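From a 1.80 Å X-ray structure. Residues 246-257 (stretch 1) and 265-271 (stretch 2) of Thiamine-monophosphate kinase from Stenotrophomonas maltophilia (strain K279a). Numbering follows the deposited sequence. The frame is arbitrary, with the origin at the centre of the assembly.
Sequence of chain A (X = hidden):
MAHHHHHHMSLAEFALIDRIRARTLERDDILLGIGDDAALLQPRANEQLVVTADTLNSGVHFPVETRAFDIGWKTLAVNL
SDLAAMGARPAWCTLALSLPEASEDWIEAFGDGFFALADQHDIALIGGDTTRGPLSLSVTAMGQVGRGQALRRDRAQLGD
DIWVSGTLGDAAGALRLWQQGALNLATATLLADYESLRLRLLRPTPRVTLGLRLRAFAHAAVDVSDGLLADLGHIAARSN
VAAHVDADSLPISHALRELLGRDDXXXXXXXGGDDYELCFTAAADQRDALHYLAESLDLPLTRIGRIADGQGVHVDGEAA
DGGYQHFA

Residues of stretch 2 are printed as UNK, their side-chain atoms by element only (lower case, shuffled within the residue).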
# COMPACT_ATOMS: atom_id res chain seq x y z
N ASP A 246 -18.65 6.30 31.69
CA ASP A 246 -18.70 5.74 33.03
C ASP A 246 -17.70 4.60 33.11
O ASP A 246 -17.91 3.53 32.53
CB ASP A 246 -20.09 5.24 33.39
CG ASP A 246 -20.10 4.64 34.76
OD1 ASP A 246 -19.75 5.37 35.72
OD2 ASP A 246 -20.40 3.44 34.89
N ALA A 247 -16.59 4.84 33.82
CA ALA A 247 -15.51 3.87 33.81
C ALA A 247 -15.96 2.53 34.37
O ALA A 247 -15.50 1.48 33.90
CB ALA A 247 -14.31 4.39 34.61
N ASP A 248 -16.86 2.54 35.35
CA ASP A 248 -17.32 1.29 35.96
C ASP A 248 -18.03 0.39 34.95
O ASP A 248 -18.11 -0.81 35.18
CB ASP A 248 -18.26 1.55 37.14
CG ASP A 248 -17.56 2.17 38.35
OD1 ASP A 248 -16.33 2.07 38.48
OD2 ASP A 248 -18.27 2.76 39.19
N SER A 249 -18.55 0.95 33.86
CA SER A 249 -19.33 0.22 32.86
C SER A 249 -18.49 -0.41 31.77
O SER A 249 -19.03 -1.14 30.93
CB SER A 249 -20.34 1.15 32.19
OG SER A 249 -21.23 1.68 33.15
N LEU A 250 -17.21 -0.11 31.72
CA LEU A 250 -16.39 -0.59 30.62
C LEU A 250 -16.37 -2.12 30.61
O LEU A 250 -16.30 -2.74 31.68
CB LEU A 250 -14.97 -0.04 30.76
CG LEU A 250 -14.79 1.47 30.63
CD1 LEU A 250 -13.32 1.83 30.80
CD2 LEU A 250 -15.33 1.96 29.29
N PRO A 251 -16.43 -2.76 29.43
CA PRO A 251 -16.36 -4.23 29.35
C PRO A 251 -14.93 -4.71 29.55
O PRO A 251 -14.06 -4.51 28.70
CB PRO A 251 -16.87 -4.53 27.93
CG PRO A 251 -16.49 -3.31 27.15
CD PRO A 251 -16.73 -2.17 28.11
N ILE A 252 -14.69 -5.37 30.67
CA ILE A 252 -13.36 -5.85 31.02
C ILE A 252 -13.41 -7.37 31.07
O ILE A 252 -14.28 -7.95 31.75
CB ILE A 252 -12.87 -5.22 32.34
CG1 ILE A 252 -12.61 -3.73 32.10
CG2 ILE A 252 -11.61 -5.90 32.85
CD1 ILE A 252 -12.34 -2.91 33.33
N SER A 253 -12.51 -8.01 30.33
CA SER A 253 -12.56 -9.46 30.21
C SER A 253 -12.22 -10.14 31.54
O SER A 253 -11.62 -9.55 32.44
CB SER A 253 -11.61 -9.95 29.13
OG SER A 253 -10.26 -9.82 29.55
N HIS A 254 -12.65 -11.40 31.65
CA HIS A 254 -12.29 -12.21 32.80
C HIS A 254 -10.78 -12.21 33.01
O HIS A 254 -10.29 -11.96 34.12
CB HIS A 254 -12.79 -13.64 32.58
CG HIS A 254 -12.48 -14.57 33.71
ND1 HIS A 254 -13.28 -14.66 34.83
CD2 HIS A 254 -11.47 -15.46 33.89
CE1 HIS A 254 -12.77 -15.56 35.65
NE2 HIS A 254 -11.67 -16.06 35.10
N ALA A 255 -10.03 -12.47 31.94
CA ALA A 255 -8.58 -12.61 32.06
C ALA A 255 -7.92 -11.30 32.48
O ALA A 255 -7.01 -11.31 33.32
CB ALA A 255 -8.00 -13.10 30.73
N LEU A 256 -8.37 -10.18 31.91
CA LEU A 256 -7.78 -8.90 32.28
C LEU A 256 -8.04 -8.60 33.74
O LEU A 256 -7.13 -8.22 34.48
CB LEU A 256 -8.33 -7.79 31.38
CG LEU A 256 -7.65 -6.43 31.59
CD1 LEU A 256 -6.15 -6.55 31.32
CD2 LEU A 256 -8.25 -5.33 30.72
N ARG A 257 -9.27 -8.82 34.20
CA ARG A 257 -9.57 -8.59 35.60
C ARG A 257 -8.79 -9.55 36.50
O ARG A 257 -8.36 -9.17 37.60
CB ARG A 257 -11.07 -8.70 35.84
CG ARG A 257 -11.59 -7.66 36.81
CD ARG A 257 -13.07 -7.84 37.11
NE ARG A 257 -13.98 -7.18 36.17
CZ ARG A 257 -14.22 -5.87 36.16
NH1 ARG A 257 -13.59 -5.05 36.99
NH2 ARG A 257 -15.08 -5.37 35.28
N UNK A 265 -5.77 -2.63 35.26
CA UNK A 265 -6.82 -3.06 34.33
C UNK A 265 -7.64 -1.88 33.85
O UNK A 265 -7.99 -1.78 32.67
c UNK A 265 -7.72 -4.11 35.00
N UNK A 266 -7.98 -0.97 34.76
CA UNK A 266 -8.73 0.22 34.37
C UNK A 266 -7.95 1.06 33.37
O UNK A 266 -8.51 1.55 32.39
n UNK A 266 -11.62 6.33 36.42
c UNK A 266 -10.05 3.03 36.68
c UNK A 266 -10.68 5.40 36.46
c UNK A 266 -9.08 1.03 35.61
n UNK A 266 -11.01 4.13 36.62
n UNK A 266 -9.40 5.75 36.34
c UNK A 266 -9.88 2.29 35.35
N UNK A 267 -6.65 1.23 33.61
CA UNK A 267 -5.85 2.04 32.69
C UNK A 267 -5.77 1.38 31.32
O UNK A 267 -5.83 2.06 30.30
c UNK A 267 -3.62 3.14 32.39
o UNK A 267 -4.06 4.28 32.13
o UNK A 267 -2.54 2.70 31.95
c UNK A 267 -4.46 2.26 33.27
N UNK A 268 -5.60 0.06 31.29
CA UNK A 268 -5.60 -0.65 30.01
C UNK A 268 -6.91 -0.46 29.28
O UNK A 268 -6.92 -0.27 28.05
c UNK A 268 -5.34 -2.14 30.24
s UNK A 268 -3.65 -2.57 30.74
N UNK A 269 -8.03 -0.54 29.99
CA UNK A 269 -9.33 -0.43 29.33
C UNK A 269 -9.56 0.98 28.79
O UNK A 269 -10.17 1.14 27.72
c UNK A 269 -10.44 -0.81 30.31
N UNK A 270 -9.09 2.00 29.51
CA UNK A 270 -9.32 3.39 29.11
C UNK A 270 -8.35 3.85 28.04
O UNK A 270 -8.72 4.64 27.16
c UNK A 270 -9.96 4.99 32.56
c UNK A 270 -11.60 4.98 30.65
c UNK A 270 -9.19 4.32 30.32
c UNK A 270 -10.37 4.30 31.29
N UNK A 271 -7.09 3.40 28.11
CA UNK A 271 -6.01 3.97 27.32
C UNK A 271 -5.14 2.93 26.62
O UNK A 271 -4.14 3.31 25.99
c UNK A 271 -5.83 6.10 28.72
n UNK A 271 -6.16 6.17 32.14
n UNK A 271 -5.83 7.77 30.52
n UNK A 271 -7.17 8.22 32.33
c UNK A 271 -4.97 6.90 29.71
c UNK A 271 -5.12 4.86 28.20
c UNK A 271 -6.39 7.39 31.66

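Position 265 carries one side-chain atom, a carbon bonded to CA. This CB points toward stretch 1, and the CB of 265 lies 4.1 Å from Leu-256 CG. Leu-256 CD2 is also 4.1 Å from the backbone O of 265. Nothing extends beyond CB, so the residue is Ala-265. The backbones are close here, with Leu-256 CA and Ala-265 CA 6.3 Å apart.

Position 266 has seven side-chain atoms. Three carbons run in a chain to a nitrogen, then to a carbon bearing two more nitrogens. The CA-to-CB bond points sideways, but the extended chain, with chi1 to chi3 all t, brings its end nearer to stretch 1. A terminal nitrogen of 266 lies 3.8 Å from Ala-247 CB. The approach is oblique and is a packing contact. The end group is a guanidinium, so the residue is Arg-266, and the nitrogen is NH2. Arg-266 NH2 is hydrogen-bonded elsewhere in the structure.

Position 267 has two carbons, the second bonded to two oxygens. It does not reach stretch 1. Four atoms ending in a carboxylate give Asp-267.

Position 268 has one carbon followed by a sulfur. The CB of 268 lies 4.3 Å from Leu-256 CD2. The sulfur makes no close contact with stretch 1. The residue is Cys-268.

Position 269 again has a single carbon, which points toward stretch 1. The CB of 269 lies 3.9 Å from Leu-250 CD1 and 4.1 Å from Ile-252 CG1, so one methyl group meets two larger side chains. The residue is Ala-269.

Position 270 has four carbons and no other elements. CA-to-CB points sideways, but the end of the side chain comes nearer, placing one branch carbon of 270 3.6 Å from Leu-250 CD1. The chain forks at the second carbon, which identifies Leu-270; the branch carbon is CD2.

Position 271 has seven side-chain atoms in the same order as 266: three carbons, a nitrogen, and a carbon with two nitrogens. It stays out of reach of stretch 1. It is Arg-271. Arg-271 NH1 forms a salt bridge with Asp-267 OD1 at 2.8 Å, within the same stretch.

The contact is mainly apolar and buries 383 Å², both sides summed. No hydrogen bond crosses it. Leu-250, Ile-252 and Leu-256 point toward the helix and pack on Ala-265, Cys-268, Ala-269 and Leu-270. Ser-253 OG caps the following helix by accepting from Leu-256 N at 3.0 Å. That bond ties the N-cap residue to Leu-256, whose side chain packs on Ala-265 and Cys-268.

Stretch 2, residues 265-271: ARDCALR
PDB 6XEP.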